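SAG family member (Sag19) (PDB 6ZZB) is a surface antigen of the parasite Eimeria tenella related to the CAP proteins, but its molecular function is unknown. Local coordinates at residues L54-K59 with A140-T145; A75-V80 with T96-A101; S107-C112 with T196-A201; S156-S161 with D218-A223; E186-V191 with C208-P213. One frame throughout, in Å; residues are numbered along the deposited sequence. Where two conformers were deposited one is given.

Contact 1: residues L54-K59 with A140-T145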
# COMPACT_ATOMS: atom_id res chain seq x y z
N LEU A 54 -0.29 -11.63 3.93
CA LEU A 54 -1.48 -11.46 4.81
C LEU A 54 -1.09 -11.76 6.26
O LEU A 54 -1.63 -11.08 7.12
CB LEU A 54 -2.60 -12.36 4.29
CG LEU A 54 -4.02 -12.06 4.77
CD1 LEU A 54 -4.39 -10.61 4.61
CD2 LEU A 54 -5.00 -12.95 3.99
N ALA A 55 -0.17 -12.68 6.51
CA ALA A 55 0.25 -13.02 7.90
C ALA A 55 0.83 -11.78 8.57
O ALA A 55 0.42 -11.49 9.71
CB ALA A 55 1.23 -14.16 7.91
N ILE A 56 1.79 -11.11 7.93
CA ILE A 56 2.43 -9.93 8.57
C ILE A 56 1.39 -8.81 8.70
O ILE A 56 1.35 -8.15 9.75
CB ILE A 56 3.72 -9.48 7.86
CG1 ILE A 56 4.41 -8.34 8.63
CG2 ILE A 56 3.51 -9.06 6.42
CD1 ILE A 56 4.69 -8.65 10.07
N ILE A 57 0.54 -8.58 7.71
CA ILE A 57 -0.48 -7.52 7.79
C ILE A 57 -1.37 -7.80 9.01
O ILE A 57 -1.64 -6.89 9.81
CB ILE A 57 -1.28 -7.40 6.48
CG1 ILE A 57 -0.37 -6.89 5.36
CG2 ILE A 57 -2.48 -6.51 6.69
CD1 ILE A 57 -0.97 -6.96 3.98
N ASN A 58 -1.84 -9.04 9.14
CA ASN A 58 -2.79 -9.35 10.24
C ASN A 58 -2.07 -9.39 11.60
O ASN A 58 -2.76 -9.02 12.58
CB ASN A 58 -3.54 -10.64 9.92
CG ASN A 58 -4.66 -10.39 8.95
OD1 ASN A 58 -5.27 -9.32 8.93
ND2 ASN A 58 -5.00 -11.39 8.15
N LYS A 59 -0.78 -9.72 11.63
CA LYS A 59 0.02 -9.63 12.88
C LYS A 59 0.05 -8.17 13.32
O LYS A 59 -0.29 -7.85 14.49
CB LYS A 59 1.42 -10.19 12.67
CG LYS A 59 2.32 -10.07 13.89
CD LYS A 59 3.48 -11.03 13.88
CE LYS A 59 4.57 -10.63 14.84
NZ LYS A 59 5.47 -9.61 14.24
N ALA A 140 9.60 -8.65 5.68
CA ALA A 140 10.63 -7.63 5.91
C ALA A 140 10.14 -6.29 5.35
O ALA A 140 10.32 -5.27 6.01
CB ALA A 140 11.96 -8.01 5.32
N LEU A 141 9.61 -6.26 4.13
CA LEU A 141 9.21 -4.99 3.51
C LEU A 141 8.09 -4.34 4.32
O LEU A 141 8.17 -3.09 4.56
CB LEU A 141 8.74 -5.25 2.09
CG LEU A 141 9.85 -5.67 1.12
CD1 LEU A 141 9.21 -6.10 -0.20
CD2 LEU A 141 10.86 -4.56 0.89
N ILE A 142 7.06 -5.07 4.68
CA ILE A 142 5.91 -4.46 5.39
C ILE A 142 6.33 -4.13 6.82
O ILE A 142 5.95 -3.06 7.30
CB ILE A 142 4.66 -5.35 5.26
CG1 ILE A 142 4.20 -5.35 3.80
CG2 ILE A 142 3.59 -4.89 6.22
CD1 ILE A 142 2.87 -6.04 3.56
N GLN A 143 7.11 -4.96 7.48
CA GLN A 143 7.56 -4.57 8.84
C GLN A 143 8.33 -3.25 8.72
O GLN A 143 8.16 -2.39 9.59
CB GLN A 143 8.44 -5.65 9.46
CG GLN A 143 8.90 -5.30 10.88
CD GLN A 143 7.77 -5.08 11.85
OE1 GLN A 143 7.49 -3.96 12.30
NE2 GLN A 143 7.09 -6.15 12.21
N ALA A 144 9.20 -3.07 7.74
CA ALA A 144 10.04 -1.87 7.65
C ALA A 144 9.14 -0.67 7.39
O ALA A 144 9.40 0.41 7.97
CB ALA A 144 11.10 -2.02 6.59
N THR A 145 8.13 -0.76 6.51
CA THR A 145 7.28 0.41 6.23
C THR A 145 6.48 0.73 7.47
O THR A 145 6.21 1.93 7.74
CB THR A 145 6.41 0.21 4.97
OG1 THR A 145 6.07 1.50 4.44
CG2 THR A 145 5.16 -0.59 5.20
O HOH W 1 7.63 -8.70 12.01
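Helices 50-61 and 138-155 pack side by side, and Ile56 and Ile142 meet in the seam between them. The two segments run in roughly the same direction, at 26° to each other. Their axes come as close as 9.6 Å. The CA atoms of Ile56 and Ile142 are 7.2 Å apart, and both side chains start toward the facing helix. They slide past each other in opposite directions. The Ile56 methyl CG2 rests 4.1 Å from CB of Ile142. On Ile56, CG1 is anti to the backbone N (chi1 -175°), which leaves CG2 between N and the carbonyl carbon.

Ile142 also reaches Ile57. Its CD1 lies 3.8 Å from Ile57 CG1 and 4.0 Å from Ile57 CD1. Both helices belong to one layer of the fold. Leu54 and Ile57 touch Val191 and Cys193 of strand 190-196, and Leu141 touches Ile128 and Phe130 of strand 126-131. The disulfide Cys53-Cys138 joins the same two helices just before the two segments. A helix layer against a sheet agrees with the sandwich of the CAP proteins.

Polar atoms line one border of the seam. The bend at chi2 (59°) turns CD of Gln143 toward the seam. The amide NE2 of Gln143 lies 4.1 Å from CD1 of Ile56, the two side chains crossing at about a right angle. Gln143 NE2 donates to a water at 2.6 Å. The same water accepts a weak bond of 3.2 Å from Lys59 NZ. Gln143 OE1 turns to Thr147, one helical turn on, with a weak bond.

Contact 2: residues A75-V80 with T96-A101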
# COMPACT_ATOMS: atom_id res chain seq x y z
N ALA A 75 -8.71 -10.19 -0.97
CA ALA A 75 -9.59 -9.61 -1.99
C ALA A 75 -9.27 -10.29 -3.32
O ALA A 75 -8.08 -10.44 -3.66
CB ALA A 75 -9.41 -8.11 -2.10
N GLU A 76 -10.29 -10.70 -4.06
CA GLU A 76 -10.09 -11.27 -5.40
C GLU A 76 -10.01 -10.14 -6.42
O GLU A 76 -10.44 -9.02 -6.16
CB GLU A 76 -11.21 -12.25 -5.75
CG GLU A 76 -11.35 -13.35 -4.73
CD GLU A 76 -10.21 -14.36 -4.73
OE1 GLU A 76 -9.43 -14.40 -5.72
OE2 GLU A 76 -10.08 -15.09 -3.74
N ASP A 77 -9.43 -10.45 -7.57
CA ASP A 77 -9.29 -9.47 -8.65
C ASP A 77 -10.61 -8.77 -8.95
O ASP A 77 -10.60 -7.57 -9.12
CB ASP A 77 -8.73 -10.09 -9.92
CG ASP A 77 -7.27 -10.45 -9.86
OD1 ASP A 77 -6.58 -9.92 -9.00
OD2 ASP A 77 -6.80 -11.21 -10.72
N THR A 78 -11.72 -9.52 -9.05
CA THR A 78 -13.02 -8.91 -9.40
C THR A 78 -13.37 -7.81 -8.40
O THR A 78 -13.89 -6.78 -8.76
CB THR A 78 -14.14 -9.96 -9.41
OG1 THR A 78 -13.78 -11.02 -10.30
CG2 THR A 78 -15.44 -9.35 -9.87
N GLU A 79 -13.09 -8.07 -7.13
CA GLU A 79 -13.41 -7.14 -6.03
C GLU A 79 -12.55 -5.89 -6.15
O GLU A 79 -13.05 -4.80 -5.97
CB GLU A 79 -13.19 -7.84 -4.70
CG GLU A 79 -14.16 -8.96 -4.44
CD GLU A 79 -13.89 -9.60 -3.09
OE1 GLU A 79 -12.82 -10.19 -2.89
OE2 GLU A 79 -14.81 -9.56 -2.27
N VAL A 80 -11.26 -6.09 -6.44
CA VAL A 80 -10.36 -4.93 -6.61
C VAL A 80 -10.84 -4.07 -7.79
O VAL A 80 -10.95 -2.86 -7.65
CB VAL A 80 -8.91 -5.40 -6.81
CG1 VAL A 80 -8.01 -4.25 -7.18
CG2 VAL A 80 -8.42 -6.12 -5.56
N THR A 96 -6.19 -4.35 -11.41
CA THR A 96 -5.94 -5.33 -10.33
C THR A 96 -4.62 -4.96 -9.66
O THR A 96 -3.87 -4.14 -10.23
CB THR A 96 -5.87 -6.74 -10.88
OG1 THR A 96 -4.75 -6.73 -11.77
CG2 THR A 96 -7.11 -7.20 -11.62
N ALA A 97 -4.30 -5.56 -8.53
CA ALA A 97 -3.02 -5.27 -7.87
C ALA A 97 -1.85 -5.58 -8.80
O ALA A 97 -0.93 -4.76 -8.89
CB ALA A 97 -2.93 -5.94 -6.54
N PRO A 98 -1.80 -6.72 -9.52
CA PRO A 98 -0.67 -6.95 -10.41
C PRO A 98 -0.54 -5.87 -11.48
O PRO A 98 0.56 -5.41 -11.76
CB PRO A 98 -0.96 -8.32 -11.03
CG PRO A 98 -1.81 -9.00 -10.00
CD PRO A 98 -2.66 -7.92 -9.38
N LYS A 99 -1.65 -5.47 -12.08
CA LYS A 99 -1.59 -4.46 -13.16
C LYS A 99 -1.14 -3.13 -12.61
O LYS A 99 -0.42 -2.38 -13.30
CB LYS A 99 -2.93 -4.31 -13.85
CG LYS A 99 -3.38 -5.56 -14.56
CD LYS A 99 -4.80 -5.45 -15.05
CE LYS A 99 -5.25 -6.65 -15.85
NZ LYS A 99 -6.63 -6.45 -16.34
N ILE A 100 -1.54 -2.77 -11.40
CA ILE A 100 -1.12 -1.49 -10.79
C ILE A 100 0.36 -1.58 -10.41
O ILE A 100 1.09 -0.59 -10.65
CB ILE A 100 -2.01 -1.13 -9.60
CG1 ILE A 100 -3.40 -0.76 -10.11
CG2 ILE A 100 -1.40 -0.02 -8.76
CD1 ILE A 100 -4.48 -0.72 -9.04
N ALA A 101 0.84 -2.70 -9.87
CA ALA A 101 2.28 -2.81 -9.56
C ALA A 101 3.10 -2.54 -10.83
O ALA A 101 4.11 -1.80 -10.78
CB ALA A 101 2.59 -4.17 -8.96
O HOH W 2 -5.87 -7.68 -7.47
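The carboxylate of Asp77 has the methyl CG2 of Thr96 over one of its faces. Thr96 CG2 sits almost straight above Asp77 CG, at 3.7 Å. A water lies beyond OD1, tilted somewhat out of the carboxylate plane, and donates to Asp77 OD1 over 2.8 Å. That water accepts from the backbone N of Ala97, also at 2.8 Å, and so joins the two segments. The pyrrolidine ring of Pro98 comes less close, with its CD 4.4 Å from Asp77 OD1.

Thr96 takes part in two ways. With OG1 between the backbone N and the carbonyl carbon (chi1 62°), the hydroxyl can accept from Lys99 N, a weak capping bond of 3.4 Å. The methyl is left for Asp77. Beside this pair, Val80 packs against the backbone of Thr96. Its CG1, anti to the backbone N (chi1 172°), is 3.9 Å from Thr96 CA. The start of helix 97-105 may help to steady the negative charge of Asp77.

Glu76 is the N-cap of the other helix. Glu79 OE1 accepts from Glu76 N at 2.8 Å through its anti lone pair, in a nearly straight bond of 170°. Glu79 OE2 makes a salt bridge with Lys190.

Val80 touches Ser192 and Tyr209, and Ala97 touches Ser192, so both helix starts rest on strand 190-196, and helix 77-86 also on strand 203-211. The contact joins the N-terminal ends of helices 77-86 and 97-105, with Glu76 and Thr96 at the N-cap positions. A second set of helices on the sheet is consistent with a CAP-like alpha-beta-alpha sandwich.

Contact 3: residues S107-C112 with T196-A201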
# COMPACT_ATOMS: atom_id res chain seq x y z
N SER A 107 6.87 0.80 -17.74
CA SER A 107 6.40 -0.01 -18.90
C SER A 107 7.57 -0.70 -19.60
O SER A 107 7.27 -1.42 -20.57
CB SER A 107 5.61 0.84 -19.85
OG SER A 107 4.34 1.15 -19.30
N ASN A 108 8.78 -0.51 -19.10
CA ASN A 108 9.99 -1.15 -19.69
C ASN A 108 10.72 -1.90 -18.59
O ASN A 108 11.36 -1.26 -17.74
CB ASN A 108 10.86 -0.12 -20.40
CG ASN A 108 12.01 -0.73 -21.16
OD1 ASN A 108 12.18 -1.95 -21.12
ND2 ASN A 108 12.78 0.10 -21.83
N VAL A 109 10.66 -3.23 -18.71
CA VAL A 109 11.39 -4.13 -17.77
C VAL A 109 12.89 -3.81 -17.74
O VAL A 109 13.55 -4.09 -16.75
CB VAL A 109 11.08 -5.59 -18.15
CG1 VAL A 109 11.79 -6.02 -19.43
CG2 VAL A 109 11.41 -6.56 -17.03
N ASP A 110 13.43 -3.19 -18.80
CA ASP A 110 14.87 -2.83 -18.88
C ASP A 110 15.22 -1.68 -17.94
O ASP A 110 16.40 -1.52 -17.58
CB ASP A 110 15.31 -2.52 -20.32
CG ASP A 110 15.21 -3.71 -21.26
OD1 ASP A 110 15.12 -4.85 -20.77
OD2 ASP A 110 15.19 -3.48 -22.50
N THR A 111 14.24 -0.86 -17.51
CA THR A 111 14.54 0.34 -16.70
C THR A 111 13.77 0.37 -15.36
O THR A 111 14.33 0.84 -14.38
CB THR A 111 14.25 1.64 -17.47
OG1 THR A 111 12.84 1.76 -17.69
CG2 THR A 111 14.98 1.68 -18.80
N CYS A 112 12.50 -0.06 -15.36
CA CYS A 112 11.56 0.15 -14.22
C CYS A 112 11.88 1.50 -13.59
O CYS A 112 12.06 1.60 -12.39
CB CYS A 112 11.61 -0.99 -13.21
SG CYS A 112 10.96 -2.50 -13.92
N THR A 196 5.98 -6.56 -8.82
CA THR A 196 6.79 -6.90 -10.01
C THR A 196 7.95 -7.80 -9.60
O THR A 196 8.46 -7.71 -8.49
CB THR A 196 7.25 -5.64 -10.74
OG1 THR A 196 8.12 -4.87 -9.92
CG2 THR A 196 6.08 -4.80 -11.21
N LYS A 197 8.33 -8.68 -10.53
CA LYS A 197 9.28 -9.76 -10.17
C LYS A 197 10.54 -9.72 -11.03
O LYS A 197 11.49 -10.40 -10.65
CB LYS A 197 8.60 -11.12 -10.30
CG LYS A 197 8.17 -11.52 -11.70
CD LYS A 197 7.51 -12.89 -11.78
CE LYS A 197 6.79 -13.07 -13.10
NZ LYS A 197 6.06 -14.35 -13.15
N ASP A 198 10.58 -8.96 -12.12
CA ASP A 198 11.63 -9.21 -13.15
C ASP A 198 12.23 -7.90 -13.66
O ASP A 198 12.96 -7.95 -14.67
CB ASP A 198 11.06 -10.07 -14.27
CG ASP A 198 9.94 -9.44 -15.05
OD1 ASP A 198 9.45 -8.36 -14.61
OD2 ASP A 198 9.53 -10.02 -16.08
N CYS A 199 12.03 -6.76 -13.00
CA CYS A 199 12.77 -5.52 -13.38
C CYS A 199 14.27 -5.85 -13.50
O CYS A 199 14.85 -6.48 -12.60
CB CYS A 199 12.58 -4.43 -12.35
SG CYS A 199 10.89 -3.77 -12.36
N LYS A 200 14.88 -5.38 -14.58
CA LYS A 200 16.33 -5.60 -14.84
C LYS A 200 17.18 -4.44 -14.34
O LYS A 200 18.42 -4.55 -14.37
CB LYS A 200 16.55 -5.81 -16.33
CG LYS A 200 15.86 -7.01 -16.90
CD LYS A 200 16.17 -7.18 -18.36
CE LYS A 200 15.40 -8.29 -19.02
NZ LYS A 200 15.75 -9.60 -18.41
N ALA A 201 16.56 -3.34 -13.95
CA ALA A 201 17.18 -2.14 -13.39
C ALA A 201 16.09 -1.43 -12.58
O ALA A 201 14.94 -1.93 -12.60
CB ALA A 201 17.68 -1.24 -14.48
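Cys112 and Cys199 are joined by a disulfide, with SG to SG 2.0 Å and chi3 -85°. Beside it, Lys200 N donates to Val109 O at 2.9 Å, with an N-H...O angle of 168°. The donor lies nearly along the C=O axis of Val109. The packing around this bond is tight. Val109 crosses Asp198 at about a right angle, and its CG2 lies only 3.1 Å from Asp198 O. Ala201 CB rests 3.4 Å from Asp110 O. The backbone N of Ala201 is buried here without a partner.

Asp110 and Lys200 lie side by side and point the same way. Asp110 OD1 touches the aliphatic part of Lys200, 3.5 Å from its CD. The charged atoms stay apart, with Asp110 OD1 5.3 Å from Lys200 NZ.

The next shell shapes the backbone. Asn108 OD1 accepts from Asp110 N at 2.9 Å in an Asx turn, with the donor well above the carbonyl plane. Asn108 O takes both Thr111 N and Cys112 N. On the other segment, Asp198 OD1 accepts from Gln45 N, and Asp204 OD1 accepts from Cys199 N.

Segment 107-112 follows helix 97-105, and segment 196-201 opens the turn between strands 190-196 and 203-211. The disulfide therefore ties the loop after the helix to the tip of the hairpin, while Thr196 packs on Val102 and Ala105 of that helix.

Contact 4: residues S156-S161 with D218-A223. With SO4 (sulfate ion), chain B.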
# COMPACT_ATOMS: atom_id res chain seq x y z
N SER A 156 4.97 13.52 13.89
CA SER A 156 4.07 14.50 13.24
C SER A 156 3.17 15.16 14.28
O SER A 156 2.80 14.52 15.24
CB SER A 156 3.23 13.82 12.17
OG SER A 156 2.22 14.69 11.66
N ASN A 157 2.75 16.39 13.99
CA ASN A 157 1.69 17.06 14.79
C ASN A 157 0.30 16.51 14.45
O ASN A 157 -0.67 16.96 15.04
CB ASN A 157 1.74 18.57 14.60
CG ASN A 157 2.95 19.14 15.30
OD1 ASN A 157 3.03 19.00 16.52
ND2 ASN A 157 3.87 19.70 14.54
N PHE A 158 0.20 15.50 13.58
CA PHE A 158 -1.04 14.72 13.40
C PHE A 158 -1.66 14.42 14.76
O PHE A 158 -0.99 13.88 15.66
CB PHE A 158 -0.74 13.42 12.66
CG PHE A 158 -1.94 12.55 12.49
CD1 PHE A 158 -2.78 12.69 11.39
CD2 PHE A 158 -2.22 11.57 13.42
CE1 PHE A 158 -3.90 11.88 11.26
CE2 PHE A 158 -3.36 10.78 13.29
CZ PHE A 158 -4.18 10.94 12.21
N GLU A 159 -2.95 14.72 14.89
CA GLU A 159 -3.82 14.32 16.01
C GLU A 159 -4.98 13.53 15.41
O GLU A 159 -5.53 13.97 14.40
CB GLU A 159 -4.45 15.52 16.73
CG GLU A 159 -3.52 16.33 17.60
CD GLU A 159 -4.32 17.28 18.49
OE1 GLU A 159 -4.34 18.48 18.18
OE2 GLU A 159 -4.96 16.80 19.45
N PRO A 160 -5.40 12.42 16.02
CA PRO A 160 -6.48 11.62 15.44
C PRO A 160 -7.83 12.35 15.32
O PRO A 160 -8.59 12.05 14.40
CB PRO A 160 -6.55 10.42 16.39
CG PRO A 160 -5.93 10.89 17.69
CD PRO A 160 -4.85 11.85 17.26
N SER A 161 -8.13 13.30 16.20
CA SER A 161 -9.45 13.96 16.17
C SER A 161 -9.53 14.94 14.99
O SER A 161 -10.66 15.16 14.51
CB SER A 161 -9.78 14.63 17.47
OG SER A 161 -8.83 15.61 17.77
N ASP A 218 -10.82 11.27 4.70
CA ASP A 218 -11.09 10.24 5.73
C ASP A 218 -10.21 10.53 6.96
O ASP A 218 -9.04 10.93 6.78
CB ASP A 218 -10.77 8.83 5.25
CG ASP A 218 -11.74 8.32 4.20
OD1 ASP A 218 -12.78 8.98 3.98
OD2 ASP A 218 -11.45 7.27 3.61
N LYS A 219 -10.75 10.28 8.14
CA LYS A 219 -9.98 10.27 9.40
C LYS A 219 -9.42 8.86 9.56
O LYS A 219 -10.14 7.90 9.76
CB LYS A 219 -10.89 10.71 10.55
CG LYS A 219 -11.31 12.17 10.43
CD LYS A 219 -11.83 12.77 11.70
CE LYS A 219 -12.12 14.24 11.54
NZ LYS A 219 -12.95 14.73 12.67
N PRO A 220 -8.11 8.66 9.35
CA PRO A 220 -7.58 7.30 9.35
C PRO A 220 -7.58 6.55 10.69
O PRO A 220 -7.67 5.36 10.67
CB PRO A 220 -6.14 7.51 8.83
CG PRO A 220 -5.82 8.92 9.25
CD PRO A 220 -7.11 9.68 9.00
N PHE A 221 -7.57 7.27 11.81
CA PHE A 221 -7.49 6.66 13.16
C PHE A 221 -8.49 7.32 14.11
O PHE A 221 -8.55 8.54 14.16
CB PHE A 221 -6.09 6.82 13.74
CG PHE A 221 -4.98 6.35 12.84
CD1 PHE A 221 -4.80 5.01 12.55
CD2 PHE A 221 -4.14 7.27 12.25
CE1 PHE A 221 -3.78 4.61 11.71
CE2 PHE A 221 -3.12 6.87 11.42
CZ PHE A 221 -2.94 5.54 11.16
N THR A 222 -9.16 6.49 14.89
CA THR A 222 -9.85 6.95 16.12
C THR A 222 -8.79 7.31 17.16
O THR A 222 -7.64 6.79 17.10
CB THR A 222 -10.78 5.89 16.69
OG1 THR A 222 -9.98 4.78 17.09
CG2 THR A 222 -11.86 5.49 15.71
N ALA A 223 -9.15 8.16 18.12
CA ALA A 223 -8.26 8.46 19.26
C ALA A 223 -7.90 7.16 19.99
O ALA A 223 -6.74 7.05 20.40
CB ALA A 223 -8.92 9.48 20.17
S SO4 B . 3.70 17.82 10.57
O1 SO4 B . 2.94 16.63 10.23
O2 SO4 B . 2.95 18.98 10.18
O3 SO4 B . 4.94 17.80 9.84
O4 SO4 B . 3.97 17.85 11.99
O HOH W 3 -7.56 10.49 12.10
O HOH W 4 -12.58 13.39 15.08
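Phe158 pushes the tip of its ring into the notch between Pro220 and Phe221. With CG anti to the backbone N (chi1 178°), the ring extends toward these two residues. Its CZ is 3.9 Å from Pro220 CG and 3.7 Å from Phe221 CD2. CZ arrives at the edge of the Phe221 ring, near its plane, and the two ring planes stand at 89°. One face of the Phe221 ring carries Pro220 CB, offset toward the rim.

Pro160 is the second bump. It fits against the bend from Phe221 to Ala223, with CB 3.5 Å from Phe221 O and CG 3.7 Å from Ala223 CA. This bend leads into the C-terminal helix 223-231. Thr222 is its N-cap and accepts from Leu225 N through OG1. Tyr226 of the same helix meets Phe158 edge-to-face.

Lys219 is extended beyond CG, and its NZ donates to Ser161 O at 3.0 Å. A water bridges the same two atoms. Another water lies between the two segments, 3.0 Å from Pro160 O, and accepts from Phe221 N. At the outer end, Asn157 N donates to O4 of a sulfate at 2.8 Å, an ion probably left from the crystallisation liquor.

Contact 5: residues E186-V191 with C208-P213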
# COMPACT_ATOMS: atom_id res chain seq x y z
N GLU A 186 -9.48 0.99 9.89
CA GLU A 186 -10.79 0.37 10.21
C GLU A 186 -11.61 0.21 8.93
O GLU A 186 -12.44 -0.67 8.90
CB GLU A 186 -11.54 1.23 11.23
CG GLU A 186 -11.16 0.92 12.66
CD GLU A 186 -12.02 -0.15 13.31
OE1 GLU A 186 -12.78 -0.84 12.58
OE2 GLU A 186 -11.93 -0.28 14.54
N LYS A 187 -11.36 0.98 7.88
CA LYS A 187 -12.08 0.79 6.58
C LYS A 187 -11.52 -0.44 5.84
O LYS A 187 -12.23 -0.91 4.94
CB LYS A 187 -11.95 1.97 5.62
CG LYS A 187 -12.60 3.26 6.05
CD LYS A 187 -12.31 4.38 5.09
CE LYS A 187 -13.07 4.17 3.80
NZ LYS A 187 -13.16 5.41 3.00
N SER A 188 -10.31 -0.91 6.15
CA SER A 188 -9.70 -2.09 5.47
C SER A 188 -10.41 -3.37 5.98
O SER A 188 -10.40 -3.62 7.21
CB SER A 188 -8.19 -2.13 5.67
OG SER A 188 -7.56 -0.98 5.06
N LYS A 189 -11.02 -4.16 5.09
CA LYS A 189 -11.60 -5.50 5.38
C LYS A 189 -10.92 -6.61 4.55
O LYS A 189 -10.82 -7.78 4.98
CB LYS A 189 -13.10 -5.48 5.09
CG LYS A 189 -13.90 -4.41 5.85
CD LYS A 189 -15.15 -3.97 5.11
CE LYS A 189 -15.68 -2.61 5.55
NZ LYS A 189 -14.94 -1.50 4.89
N LYS A 190 -10.44 -6.25 3.36
CA LYS A 190 -9.79 -7.23 2.45
C LYS A 190 -8.58 -6.56 1.81
O LYS A 190 -8.57 -5.31 1.75
CB LYS A 190 -10.76 -7.68 1.35
CG LYS A 190 -12.12 -8.14 1.86
CD LYS A 190 -12.94 -8.77 0.78
CE LYS A 190 -14.36 -9.03 1.23
NZ LYS A 190 -15.01 -9.96 0.30
N VAL A 191 -7.67 -7.37 1.33
CA VAL A 191 -6.44 -6.86 0.68
C VAL A 191 -6.02 -7.78 -0.45
O VAL A 191 -6.16 -8.99 -0.35
CB VAL A 191 -5.34 -6.62 1.72
CG1 VAL A 191 -4.88 -7.91 2.37
CG2 VAL A 191 -4.15 -5.86 1.14
N CYS A 208 -0.27 -3.15 -2.50
CA CYS A 208 -1.41 -3.83 -1.85
C CYS A 208 -2.62 -2.91 -1.89
O CYS A 208 -2.56 -1.78 -1.37
CB CYS A 208 -1.10 -4.21 -0.42
SG CYS A 208 0.25 -5.37 -0.15
N TYR A 209 -3.71 -3.41 -2.45
CA TYR A 209 -4.98 -2.69 -2.53
C TYR A 209 -5.89 -3.16 -1.41
O TYR A 209 -6.14 -4.38 -1.31
CB TYR A 209 -5.67 -2.91 -3.88
CG TYR A 209 -6.88 -2.03 -4.02
CD1 TYR A 209 -6.72 -0.70 -4.33
CD2 TYR A 209 -8.17 -2.47 -3.78
CE1 TYR A 209 -7.78 0.17 -4.38
CE2 TYR A 209 -9.24 -1.62 -3.88
CZ TYR A 209 -9.06 -0.30 -4.20
OH TYR A 209 -10.10 0.56 -4.32
N PHE A 210 -6.36 -2.23 -0.61
CA PHE A 210 -7.28 -2.50 0.51
C PHE A 210 -8.69 -2.09 0.12
O PHE A 210 -8.90 -1.01 -0.42
CB PHE A 210 -6.83 -1.72 1.75
CG PHE A 210 -5.47 -2.13 2.26
CD1 PHE A 210 -4.30 -1.66 1.66
CD2 PHE A 210 -5.34 -3.00 3.33
CE1 PHE A 210 -3.06 -2.05 2.10
CE2 PHE A 210 -4.08 -3.38 3.79
CZ PHE A 210 -2.94 -2.91 3.18
N ILE A 211 -9.65 -2.98 0.41
CA ILE A 211 -11.09 -2.70 0.26
C ILE A 211 -11.61 -2.53 1.68
O ILE A 211 -11.47 -3.48 2.46
CB ILE A 211 -11.80 -3.84 -0.49
CG1 ILE A 211 -11.14 -4.12 -1.84
CG2 ILE A 211 -13.30 -3.54 -0.61
CD1 ILE A 211 -11.83 -5.21 -2.63
N ASP A 212 -12.16 -1.36 2.04
CA ASP A 212 -12.36 -0.16 1.24
C ASP A 212 -11.15 0.74 1.37
O ASP A 212 -10.52 0.75 2.42
CB ASP A 212 -13.57 0.61 1.76
CG ASP A 212 -14.87 -0.13 1.53
OD1 ASP A 212 -15.06 -0.63 0.41
OD2 ASP A 212 -15.67 -0.17 2.48
N PRO A 213 -10.75 1.46 0.31
CA PRO A 213 -9.58 2.32 0.38
C PRO A 213 -9.79 3.56 1.23
O PRO A 213 -10.86 4.17 1.18
CB PRO A 213 -9.35 2.73 -1.08
CG PRO A 213 -10.72 2.64 -1.73
CD PRO A 213 -11.37 1.46 -1.02
O HOH W 5 -13.53 4.12 0.49
O HOH W 6 -8.46 1.53 4.16
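Lys190 pairs with Ile211, and Val191 with Phe210, in antiparallel register; Ile211 O accepts from both Lys189 N, at 2.8 Å, and Lys190 N, at 3.1 Å. Ile211 N returns a bond to Lys190 O. A cis peptide precedes Asp212, whose N donates to Lys187 O.

Val191 and Phe210 lie side by side on one face of the sheet. Val191 CG1 lies between the backbone N and the carbonyl carbon (chi1 65°), which leaves CG2 anti to N. Val191 CG2 stands over the centre of the Phe210 ring, 3.7 Å from its centroid, in a CH-pi contact. Ser188 OG comes 3.5 Å from Phe210 CD2 and makes its own bond to Phe182 O.

Beyond the pairing, lysines carry the contact. Lys189 bends at chi4 (81°), and its NZ forms a salt bridge with Asp212 OD2 at 2.8 Å, meeting the carboxylate from above its plane. Lys189 NZ also donates to Lys187 O at 2.8 Å. Asp212 N reaches that oxygen from the opposite face, so two bonds grip it. Lys187 NZ reaches Pro213 O at 3.2 Å, with a water between them as a second link. Lys187 NZ also forms a salt bridge with Asp218, its stronger partner.

Lys189 and Lys190 together face Ile211, a classic beta bulge at the open end of the hairpin of strands 190-196 and 203-211. The disulfide Cys193-Cys208 crosslinks this hairpin within the mixed sheet.

Contact 5 is the hairpin in the sheet, and contacts 1 and 2 pack helices on the sheet. Leu54 of contact 1 touches Val191, and ionic pairs join contact 5 to contacts 2 and 4. Contacts 1 and 2 are largely buried, but contact 1 is mainly apolar and contact 2 mixes capping groups with a water. Contact 5 is partly buried, near the centre of the chain, with its lysine end more open. Contacts 3 and 4 join loops nearer the surface, on opposite sides of the chain's centre, about 37 Å apart between centres. Contact 3 is held covalently, contact 4 by prolines, rings, a lysine hydrogen bond and waters. Contact 2 touches contact 3 through Ala101 and Thr196.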